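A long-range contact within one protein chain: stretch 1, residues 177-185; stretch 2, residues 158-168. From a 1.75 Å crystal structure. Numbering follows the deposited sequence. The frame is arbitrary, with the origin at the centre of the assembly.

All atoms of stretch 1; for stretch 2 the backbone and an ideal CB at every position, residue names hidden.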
ATOM      1  N   ARG B 177      -7.543 -19.743   6.926  1.00 19.12           N
ATOM      2  CA  ARG B 177      -6.713 -19.757   5.730  1.00 15.95           C
ATOM      3  C   ARG B 177      -5.335 -20.280   6.082  1.00 13.62           C
ATOM      4  O   ARG B 177      -4.751 -19.883   7.092  1.00 15.57           O
ATOM      5  CB  ARG B 177      -6.607 -18.357   5.102  1.00 19.69           C
ATOM      6  CG  ARG B 177      -6.020 -18.370   3.685  1.00 22.34           C
ATOM      7  CD  ARG B 177      -5.665 -16.957   3.166  1.00 20.63           C
ATOM      8  NE  ARG B 177      -6.789 -16.024   3.281  1.00 18.93           N
ATOM      9  CZ  ARG B 177      -7.845 -16.023   2.477  1.00 21.65           C
ATOM     10  NH1 ARG B 177      -7.923 -16.902   1.488  1.00 17.47           N
ATOM     11  NH2 ARG B 177      -8.826 -15.143   2.668  1.00 23.12           N
ATOM     12  N   PHE B 178      -4.840 -21.197   5.269  1.00 16.10           N
ATOM     13  CA  PHE B 178      -3.476 -21.689   5.402  1.00 15.19           C
ATOM     14  C   PHE B 178      -2.641 -21.117   4.271  1.00 17.03           C
ATOM     15  O   PHE B 178      -3.117 -21.001   3.148  1.00 16.28           O
ATOM     16  CB  PHE B 178      -3.464 -23.230   5.378  1.00 16.44           C
ATOM     17  CG  PHE B 178      -2.081 -23.830   5.320  1.00 17.62           C
ATOM     18  CD1 PHE B 178      -1.349 -24.042   6.477  1.00 15.76           C
ATOM     19  CD2 PHE B 178      -1.516 -24.186   4.105  1.00 19.75           C
ATOM     20  CE1 PHE B 178      -0.058 -24.590   6.418  1.00 16.68           C
ATOM     21  CE2 PHE B 178      -0.239 -24.725   4.037  1.00 16.32           C
ATOM     22  CZ  PHE B 178       0.493 -24.921   5.193  1.00 18.52           C
ATOM     23  N   GLU B 179      -1.400 -20.750   4.559  1.00 15.62           N
ATOM     24  CA  GLU B 179      -0.482 -20.357   3.495  1.00 14.54           C
ATOM     25  C   GLU B 179       0.898 -20.993   3.636  1.00 13.35           C
ATOM     26  O   GLU B 179       1.391 -21.211   4.748  1.00 15.03           O
ATOM     27  CB  GLU B 179      -0.368 -18.836   3.354  1.00 19.84           C
ATOM     28  CG  GLU B 179      -0.078 -18.094   4.627  1.00 16.06           C
ATOM     29  CD  GLU B 179       0.683 -16.793   4.364  1.00 18.50           C
ATOM     30  OE1 GLU B 179       0.058 -15.782   3.948  1.00 18.28           O
ATOM     31  OE2 GLU B 179       1.914 -16.798   4.559  1.00 16.78           O
ATOM     32  N   PHE B 180       1.509 -21.265   2.483  1.00 14.14           N
ATOM     33  CA  PHE B 180       2.780 -21.975   2.366  1.00 14.09           C
ATOM     34  C   PHE B 180       3.630 -21.193   1.367  1.00 11.99           C
ATOM     35  O   PHE B 180       3.204 -20.952   0.240  1.00 13.37           O
ATOM     36  CB  PHE B 180       2.484 -23.402   1.856  1.00 14.85           C
ATOM     37  CG  PHE B 180       3.701 -24.283   1.680  1.00 18.02           C
ATOM     38  CD1 PHE B 180       4.755 -24.241   2.573  1.00 14.96           C
ATOM     39  CD2 PHE B 180       3.758 -25.194   0.631  1.00 14.72           C
ATOM     40  CE1 PHE B 180       5.858 -25.079   2.412  1.00 21.06           C
ATOM     41  CE2 PHE B 180       4.854 -26.030   0.464  1.00 20.11           C
ATOM     42  CZ  PHE B 180       5.907 -25.972   1.354  1.00 19.00           C
ATOM     43  N   ARG B 181       4.815 -20.763   1.788  1.00 16.35           N
ATOM     44  CA  ARG B 181       5.680 -19.961   0.920  1.00 14.60           C
ATOM     45  C   ARG B 181       7.111 -20.457   0.996  1.00 12.90           C
ATOM     46  O   ARG B 181       7.549 -20.915   2.053  1.00 15.72           O
ATOM     47  CB  ARG B 181       5.678 -18.489   1.376  1.00 13.72           C
ATOM     48  CG  ARG B 181       4.317 -17.828   1.382  1.00 13.63           C
ATOM     49  CD  ARG B 181       4.356 -16.353   1.772  1.00 14.66           C
ATOM     50  NE  ARG B 181       2.973 -15.910   1.884  1.00 18.61           N
ATOM     51  CZ  ARG B 181       2.217 -15.581   0.844  1.00 20.27           C
ATOM     52  NH1 ARG B 181       2.736 -15.581  -0.378  1.00 17.41           N
ATOM     53  NH2 ARG B 181       0.944 -15.244   1.028  1.00 19.45           N
ATOM     54  N   SER B 182       7.847 -20.329  -0.107  1.00 14.49           N
ATOM     55  CA  SER B 182       9.298 -20.519  -0.086  1.00 13.31           C
ATOM     56  C   SER B 182       9.936 -19.387  -0.870  1.00 14.26           C
ATOM     57  O   SER B 182       9.372 -18.903  -1.866  1.00 14.39           O
ATOM     58  CB  SER B 182       9.719 -21.885  -0.676  1.00 17.09           C
ATOM     59  OG  SER B 182       9.898 -21.817  -2.081  1.00 19.54           O
ATOM     60  N   SER B 183      11.112 -18.968  -0.425  1.00 13.25           N
ATOM     61  CA  SER B 183      11.813 -17.875  -1.057  1.00 17.87           C
ATOM     62  C   SER B 183      13.307 -18.120  -0.896  1.00 16.80           C
ATOM     63  O   SER B 183      13.776 -18.377   0.211  1.00 15.65           O
ATOM     64  CB  SER B 183      11.415 -16.565  -0.365  1.00 19.72           C
ATOM     65  OG  SER B 183      12.181 -15.486  -0.873  1.00 23.16           O
ATOM     66  N   THR B 184      14.059 -18.055  -1.988  1.00 18.05           N
ATOM     67  CA  THR B 184      15.505 -18.253  -1.900  1.00 18.21           C
ATOM     68  C   THR B 184      16.121 -17.165  -1.016  1.00 16.87           C
ATOM     69  O   THR B 184      15.641 -16.032  -0.989  1.00 19.25           O
ATOM     70  CB  THR B 184      16.201 -18.236  -3.292  1.00 18.10           C
ATOM     71  OG1 THR B 184      15.707 -17.142  -4.073  1.00 18.40           O
ATOM     72  CG2 THR B 184      15.977 -19.554  -4.058  1.00 19.41           C
ATOM     73  N   GLY B 185      17.184 -17.519  -0.301  1.00 22.74           N
ATOM     74  CA  GLY B 185      17.863 -16.586   0.579  1.00 22.20           C
ATOM     75  C   GLY B 185      17.428 -16.713   2.025  1.00 22.59           C
ATOM     76  O   GLY B 185      16.248 -16.934   2.329  1.00 19.15           O
ATOM     77  N   UNK B 158      20.350 -25.626 -11.102  1.00 22.32           N
ATOM     78  CA  UNK B 158      21.252 -24.490 -11.032  1.00 31.06           C
ATOM     79  C   UNK B 158      20.549 -23.389 -10.260  1.00 30.74           C
ATOM     80  O   UNK B 158      19.352 -23.165 -10.437  1.00 27.12           O
ATOM     81  CB  UNK B 158      21.670 -24.015 -12.425  1.00 31.06           C
ATOM     82  N   UNK B 159      21.287 -22.697  -9.403  1.00 29.74           N
ATOM     83  CA  UNK B 159      20.657 -21.676  -8.579  1.00 25.16           C
ATOM     84  C   UNK B 159      19.997 -20.578  -9.407  1.00 23.80           C
ATOM     85  O   UNK B 159      20.551 -20.111 -10.400  1.00 25.70           O
ATOM     86  CB  UNK B 159      21.693 -21.059  -7.637  1.00 25.16           C
ATOM     87  N   UNK B 160      18.802 -20.173  -8.987  1.00 21.51           N
ATOM     88  CA  UNK B 160      18.128 -18.995  -9.523  1.00 21.05           C
ATOM     89  C   UNK B 160      17.259 -18.459  -8.394  1.00 18.83           C
ATOM     90  O   UNK B 160      16.893 -19.218  -7.492  1.00 19.97           O
ATOM     91  CB  UNK B 160      17.306 -19.317 -10.773  1.00 21.05           C
ATOM     92  N   UNK B 161      16.936 -17.168  -8.416  1.00 21.30           N
ATOM     93  CA  UNK B 161      15.999 -16.639  -7.426  1.00 18.16           C
ATOM     94  C   UNK B 161      14.593 -17.128  -7.791  1.00 16.89           C
ATOM     95  O   UNK B 161      14.114 -16.886  -8.899  1.00 19.71           O
ATOM     96  CB  UNK B 161      16.056 -15.111  -7.369  1.00 18.16           C
ATOM     97  N   UNK B 162      13.947 -17.813  -6.850  1.00 16.90           N
ATOM     98  CA  UNK B 162      12.667 -18.458  -7.111  1.00 16.07           C
ATOM     99  C   UNK B 162      11.840 -18.456  -5.835  1.00 16.31           C
ATOM    100  O   UNK B 162      12.376 -18.533  -4.731  1.00 16.05           O
ATOM    101  CB  UNK B 162      12.864 -19.884  -7.630  1.00 16.07           C
ATOM    102  N   UNK B 163      10.525 -18.366  -5.989  1.00 15.67           N
ATOM    103  CA  UNK B 163       9.651 -18.199  -4.844  1.00 13.81           C
ATOM    104  C   UNK B 163       8.266 -18.662  -5.231  1.00 12.47           C
ATOM    105  O   UNK B 163       7.876 -18.558  -6.396  1.00 14.27           O
ATOM    106  CB  UNK B 163       9.632 -16.748  -4.360  1.00 13.81           C
ATOM    107  N   UNK B 164       7.535 -19.193  -4.260  1.00 14.18           N
ATOM    108  CA  UNK B 164       6.107 -19.417  -4.433  1.00 15.01           C
ATOM    109  C   UNK B 164       5.329 -18.988  -3.206  1.00 14.34           C
ATOM    110  O   UNK B 164       5.879 -18.820  -2.115  1.00 13.53           O
ATOM    111  CB  UNK B 164       5.831 -20.890  -4.739  1.00 15.01           C
ATOM    112  N   UNK B 165       4.034 -18.802  -3.392  1.00 13.39           N
ATOM    113  CA  UNK B 165       3.140 -18.612  -2.277  1.00 14.15           C
ATOM    114  C   UNK B 165       1.839 -19.290  -2.636  1.00 11.95           C
ATOM    115  O   UNK B 165       1.327 -19.108  -3.742  1.00 13.61           O
ATOM    116  CB  UNK B 165       2.938 -17.131  -1.952  1.00 14.15           C
ATOM    117  N   UNK B 166       1.316 -20.067  -1.694  1.00 13.88           N
ATOM    118  CA  UNK B 166       0.104 -20.833  -1.901  1.00 15.84           C
ATOM    119  C   UNK B 166      -0.826 -20.533  -0.755  1.00 17.69           C
ATOM    120  O   UNK B 166      -0.402 -20.502   0.392  1.00 15.88           O
ATOM    121  CB  UNK B 166       0.390 -22.332  -2.010  1.00 15.84           C
ATOM    122  N   UNK B 167      -2.089 -20.278  -1.075  1.00 14.11           N
ATOM    123  CA  UNK B 167      -3.099 -19.986  -0.076  1.00 12.11           C
ATOM    124  C   UNK B 167      -4.218 -21.004  -0.175  1.00 14.33           C
ATOM    125  O   UNK B 167      -4.614 -21.379  -1.272  1.00 17.10           O
ATOM    126  CB  UNK B 167      -3.641 -18.565  -0.244  1.00 12.11           C
ATOM    127  N   UNK B 168      -4.718 -21.445   0.979  1.00 15.78           N
ATOM    128  CA  UNK B 168      -5.645 -22.568   1.017  1.00 16.33           C
ATOM    129  C   UNK B 168      -6.782 -22.288   1.975  1.00 15.60           C
ATOM    130  O   UNK B 168      -6.549 -21.858   3.107  1.00 16.28           O
ATOM    131  CB  UNK B 168      -4.921 -23.855   1.418  1.00 16.33           C
TER

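The backbones of 162-168 and 177-183 run antiparallel, their axes at 165° and 4.6 Å apart at closest approach; within 162-168 the extended strand sends successive CB atoms to alternate faces of the sheet.

At 158, nothing of stretch 1 lies within 5.5 Å of the ideal CB, and the contact sets no preference; the residue is Ser158. Position 159 also has an empty CB environment, but a long side chain could reach Thr184. Phe159 does, with CE1 3.7 Å from Thr184 CG2. At 160 the CB points away, so the choice is again free; Gln160 reaches along its own stretch to the side chain at 162.

The CB at 161 points sideways, 3.9 Å from Thr184 OG1, which suits a small or branched side chain. Val161 places CG1 3.6 Å from Thr184 OG1. At 162 the CB is also sideways, 4.7 Å from Thr184 CG2, and a chain with an aliphatic base would fit. Glu162 packs CG 3.8 Å from Thr184 CG2, while its backbone O accepts from Thr184 N (3.3 Å). Glu162 OE1 accepts from Gln160 NE2 (2.9 Å).

Position 163 pairs with Ser183, its CB on the face that carries Glu179 and Arg181. Many side chains would suit. Arg163 lays CD 4.0 Å from Ser183 CB, and a water accepts from both Arg163 NH1 (3.2 Å) and Arg181 NH1 (3.1 Å).

At 164 the CB turns to the face of Phe178, Phe180 and Ser182, 4.9 Å from Ser182 OG, with the Phe180 ring farther along. A large apolar or aromatic group would exploit this space. Phe164, chi1 69° (p), directs its ring edge at the face of Phe180: centroids are 5.0 Å apart, planes at 66°, and Phe164 CZ is 3.5 Å from Phe180 CE2. Its own face lies against the backbone at Ser182 N.

The ideal CB at 165 would lie 2.2 Å from Arg181 NH1, a clash, so with that guanidinium in place only glycine fits. Gly165 leaves its CA 3.6 Å from Arg181 NH1.

Position 166 forms a hydrogen-bonded pair with Phe180, and its CB shares that residue's face; a beta-branched or other apolar group suits. Val166 has CB 4.5 Å from Phe180 CB, and its N donates to Phe180 O (2.8 Å).

At 167 the ideal CB comes no closer than 4.2 Å, to Phe178 O, so stretch 1 would admit a small side chain and does not demand the deposited Gly167.

At 168, beside Phe178, an apolar side chain is again apt. Val168 sets CG2 near the plane of the Phe178 ring, at its edge, 4.0 Å from Phe178 CD2.

Stretch 2 (158-168) SFQVERFGVGV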
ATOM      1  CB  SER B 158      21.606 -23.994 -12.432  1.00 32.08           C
ATOM      2  OG  SER B 158      22.233 -25.019 -13.183  1.00 41.73           O
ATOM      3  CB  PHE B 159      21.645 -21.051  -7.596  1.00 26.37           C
ATOM      4  CG  PHE B 159      21.014 -20.014  -6.731  1.00 20.76           C
ATOM      5  CD1 PHE B 159      20.257 -20.394  -5.636  1.00 21.60           C
ATOM      6  CD2 PHE B 159      21.115 -18.669  -7.044  1.00 33.10           C
ATOM      7  CE1 PHE B 159      19.633 -19.448  -4.847  1.00 28.72           C
ATOM      8  CE2 PHE B 159      20.496 -17.713  -6.258  1.00 30.48           C
ATOM      9  CZ  PHE B 159      19.754 -18.104  -5.155  1.00 26.63           C
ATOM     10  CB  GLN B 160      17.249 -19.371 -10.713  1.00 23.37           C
ATOM     11  CG  GLN B 160      16.281 -20.488 -10.390  1.00 22.31           C
ATOM     12  CD  GLN B 160      15.442 -20.920 -11.578  1.00 26.29           C
ATOM     13  OE1 GLN B 160      15.758 -20.612 -12.727  1.00 25.92           O
ATOM     14  NE2 GLN B 160      14.356 -21.633 -11.300  1.00 23.56           N
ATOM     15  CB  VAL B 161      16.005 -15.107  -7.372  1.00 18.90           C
ATOM     16  CG1 VAL B 161      14.840 -14.599  -6.536  1.00 20.33           C
ATOM     17  CG2 VAL B 161      17.335 -14.583  -6.830  1.00 25.43           C
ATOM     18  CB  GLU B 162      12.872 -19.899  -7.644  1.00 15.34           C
ATOM     19  CG  GLU B 162      13.635 -20.812  -6.711  1.00 14.03           C
ATOM     20  CD  GLU B 162      13.854 -22.202  -7.290  1.00 16.84           C
ATOM     21  OE1 GLU B 162      13.987 -22.317  -8.529  1.00 17.90           O
ATOM     22  OE2 GLU B 162      13.883 -23.172  -6.498  1.00 18.59           O
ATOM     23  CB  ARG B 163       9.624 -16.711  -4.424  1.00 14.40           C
ATOM     24  CG  ARG B 163       8.501 -16.334  -3.446  1.00 17.11           C
ATOM     25  CD  ARG B 163       8.748 -14.958  -2.816  1.00 16.93           C
ATOM     26  NE  ARG B 163       8.705 -13.846  -3.773  1.00 14.80           N
ATOM     27  CZ  ARG B 163       7.604 -13.159  -4.063  1.00 15.56           C
ATOM     28  NH1 ARG B 163       6.438 -13.481  -3.496  1.00 16.44           N
ATOM     29  NH2 ARG B 163       7.661 -12.148  -4.915  1.00 17.23           N
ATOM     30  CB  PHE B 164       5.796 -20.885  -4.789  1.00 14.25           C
ATOM     31  CG  PHE B 164       6.040 -21.871  -3.665  1.00 14.79           C
ATOM     32  CD1 PHE B 164       5.131 -22.021  -2.630  1.00 13.91           C
ATOM     33  CD2 PHE B 164       7.175 -22.666  -3.663  1.00 13.98           C
ATOM     34  CE1 PHE B 164       5.360 -22.938  -1.598  1.00 17.53           C
ATOM     35  CE2 PHE B 164       7.407 -23.595  -2.652  1.00 16.96           C
ATOM     36  CZ  PHE B 164       6.502 -23.737  -1.622  1.00 17.45           C
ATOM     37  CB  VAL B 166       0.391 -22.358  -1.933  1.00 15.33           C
ATOM     38  CG1 VAL B 166      -0.897 -23.128  -2.150  1.00 18.95           C
ATOM     39  CG2 VAL B 166       1.401 -22.679  -3.021  1.00 17.31           C
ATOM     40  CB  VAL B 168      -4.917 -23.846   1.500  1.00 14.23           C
ATOM     41  CG1 VAL B 168      -5.814 -25.069   1.346  1.00 16.54           C
ATOM     42  CG2 VAL B 168      -3.632 -24.040   0.718  1.00 16.30           C
TER
HETATM   43  O   HOH W   1      12.174 -20.740  -3.000  1.00 16.31           O
HETATM   44  O   HOH W   2       5.599 -15.826  -1.448  1.00 17.41           O
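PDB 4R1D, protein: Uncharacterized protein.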